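Hemolysin-related protein (Vibrio cholerae serotype O1, PDB 6MLT) is a secreted biofilm matrix protein that binds calcium and probably carbohydrates, and is thought to help the biofilm adhere. Local coordinates at residues S117-I123 / Q135-S139. Sequence-based numbering, arbitrary orientation.
Sequences SALTPYI and QLLKS
K138 sets CG beside its backbone N (chi1 -69°) and bends at chi3 (-66°), which runs its chain alongside the backbone from I123 back to T120, at the end of the type I turn S117-T120. L137 does the reverse, with CG anti to the backbone N (chi1 -175°), and this lays CD1 over the ring of Y122. The K138 ammonium donates to T120 O, with NZ to O at 2.8 Å. S117 O lies equally close to NZ. T116 OG1 and S145 OG also bond NZ, so several oxygens gather at this buried ammonium. They probably help to offset the cost of burying it. The aliphatic part of K138 is used too: its CG packs 3.7 Å from CG1 of I123.

Y122-I123 and Q135-L137 lie at the open end of the antiparallel hairpin of strands 122-126 and 132-137, the third and the outermost strand of a four-stranded sheet. The loop 117-121 leads in. The sheet lies in an FG-GAP-like repeat and is consistent with one blade of a beta-propeller. I123 and L136 are a hydrogen-bonded pair, with I123 N to L136 O at 2.8 Å and L136 N to I123 O at 3.1 Å. K138 N to P121 O, at 2.9 Å, continues the ladder past the strand ends. I123, L136 and K138 all rest on Y169 of the next four-stranded sheet.

Y122 and L137 share the other face as a non-hydrogen-bonded pair. L137 CD1 makes an off-centre CH-pi contact, 4.2 Å from the centroid of the Y122 ring. It also touches P121 CB. Q135 crosses Y122 at about a right angle, with CB 3.8 Å from Y122 CD1. Its amide NE2 bonds N124 OD1.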
loop_
_atom_site.group_PDB
_atom_site.type_symbol
_atom_site.label_atom_id
_atom_site.label_comp_id
_atom_site.label_asym_id
_atom_site.label_seq_id
_atom_site.Cartn_x
_atom_site.Cartn_y
_atom_site.Cartn_z
ATOM N N SER A 117 26.669 4.587 7.167
ATOM C CA SER A 117 27.589 4.488 6.046
ATOM C C SER A 117 28.513 3.305 6.283
ATOM O O SER A 117 28.525 2.704 7.360
ATOM C CB SER A 117 28.416 5.769 5.880
ATOM O OG SER A 117 29.541 5.728 6.743
ATOM N N ALA A 118 29.313 2.983 5.266
ATOM C CA ALA A 118 30.312 1.938 5.417
ATOM C C ALA A 118 31.507 2.400 6.232
ATOM O O ALA A 118 32.368 1.577 6.556
ATOM C CB ALA A 118 30.781 1.461 4.041
ATOM N N LEU A 119 31.579 3.690 6.560
ATOM C CA LEU A 119 32.721 4.273 7.244
ATOM C C LEU A 119 32.526 4.375 8.752
ATOM O O LEU A 119 33.465 4.763 9.452
ATOM C CB LEU A 119 33.007 5.676 6.684
ATOM C CG LEU A 119 33.040 5.787 5.156
ATOM C CD1 LEU A 119 33.296 7.227 4.737
ATOM C CD2 LEU A 119 34.091 4.870 4.560
ATOM N N THR A 120 31.334 4.062 9.259
ATOM C CA THR A 120 31.030 4.152 10.678
ATOM C C THR A 120 30.555 2.801 11.202
ATOM O O THR A 120 29.910 2.041 10.471
ATOM C CB THR A 120 29.948 5.205 10.969
ATOM O OG1 THR A 120 29.623 5.202 12.362
ATOM C CG2 THR A 120 28.683 4.914 10.199
ATOM N N PRO A 121 30.848 2.470 12.460
ATOM C CA PRO A 121 30.291 1.249 13.058
ATOM C C PRO A 121 28.892 1.412 13.632
ATOM O O PRO A 121 28.374 0.460 14.223
ATOM C CB PRO A 121 31.302 0.923 14.167
ATOM C CG PRO A 121 31.906 2.215 14.538
ATOM C CD PRO A 121 31.867 3.098 13.321
ATOM N N TYR A 122 28.264 2.574 13.451
ATOM C CA TYR A 122 26.997 2.897 14.091
ATOM C C TYR A 122 25.912 3.213 13.073
ATOM O O TYR A 122 26.172 3.793 12.015
ATOM C CB TYR A 122 27.142 4.102 15.043
ATOM C CG TYR A 122 27.949 3.734 16.251
ATOM C CD1 TYR A 122 27.385 2.986 17.272
ATOM C CD2 TYR A 122 29.291 4.079 16.350
ATOM C CE1 TYR A 122 28.123 2.606 18.361
ATOM C CE2 TYR A 122 30.040 3.700 17.440
ATOM C CZ TYR A 122 29.448 2.962 18.445
ATOM O OH TYR A 122 30.181 2.568 19.538
ATOM N N ILE A 123 24.687 2.825 13.417
ATOM C CA ILE A 123 23.517 3.512 12.886
ATOM C C ILE A 123 23.412 4.855 13.601
ATOM O O ILE A 123 23.338 4.916 14.835
ATOM C CB ILE A 123 22.251 2.666 13.062
ATOM C CG1 ILE A 123 22.310 1.444 12.132
ATOM C CG2 ILE A 123 20.997 3.484 12.764
ATOM C CD1 ILE A 123 21.320 0.372 12.473
ATOM N N GLN A 135 23.068 6.592 18.830
ATOM C CA GLN A 135 23.851 5.700 17.994
ATOM C C GLN A 135 23.601 4.268 18.441
ATOM O O GLN A 135 23.489 3.992 19.640
ATOM C CB GLN A 135 25.346 6.035 18.062
ATOM C CG GLN A 135 25.683 7.387 17.446
ATOM C CD GLN A 135 27.161 7.703 17.493
ATOM O OE1 GLN A 135 27.735 7.849 18.567
ATOM N NE2 GLN A 135 27.785 7.813 16.326
ATOM N N LEU A 136 23.493 3.368 17.469
ATOM C CA LEU A 136 23.299 1.942 17.716
ATOM C C LEU A 136 24.408 1.185 17.001
ATOM O O LEU A 136 24.578 1.333 15.786
ATOM C CB LEU A 136 21.935 1.463 17.219
ATOM C CG LEU A 136 20.718 2.329 17.546
ATOM C CD1 LEU A 136 19.484 1.775 16.847
ATOM C CD2 LEU A 136 20.493 2.427 19.048
ATOM N N LEU A 137 25.162 0.387 17.751
ATOM C CA LEU A 137 26.269 -0.362 17.171
ATOM C C LEU A 137 25.743 -1.404 16.192
ATOM O O LEU A 137 24.853 -2.192 16.527
ATOM C CB LEU A 137 27.069 -1.038 18.275
ATOM C CG LEU A 137 28.348 -1.772 17.859
ATOM C CD1 LEU A 137 29.399 -0.787 17.378
ATOM C CD2 LEU A 137 28.884 -2.613 19.017
ATOM N N LYS A 138 26.310 -1.424 14.989
ATOM C CA LYS A 138 25.804 -2.283 13.933
ATOM C C LYS A 138 26.305 -3.716 14.091
ATOM O O LYS A 138 27.334 -3.988 14.718
ATOM C CB LYS A 138 26.218 -1.745 12.562
ATOM C CG LYS A 138 25.522 -0.445 12.182
ATOM C CD LYS A 138 25.854 0.005 10.771
ATOM C CE LYS A 138 27.315 0.381 10.641
ATOM N NZ LYS A 138 27.615 0.945 9.285
ATOM N N SER A 139 25.567 -4.638 13.472
ATOM C CA SER A 139 25.966 -6.039 13.457
ATOM C C SER A 139 27.192 -6.252 12.579
ATOM O O SER A 139 28.160 -6.901 12.991
ATOM C CB SER A 139 24.800 -6.899 12.966
ATOM O OG SER A 139 25.160 -8.264 12.936
#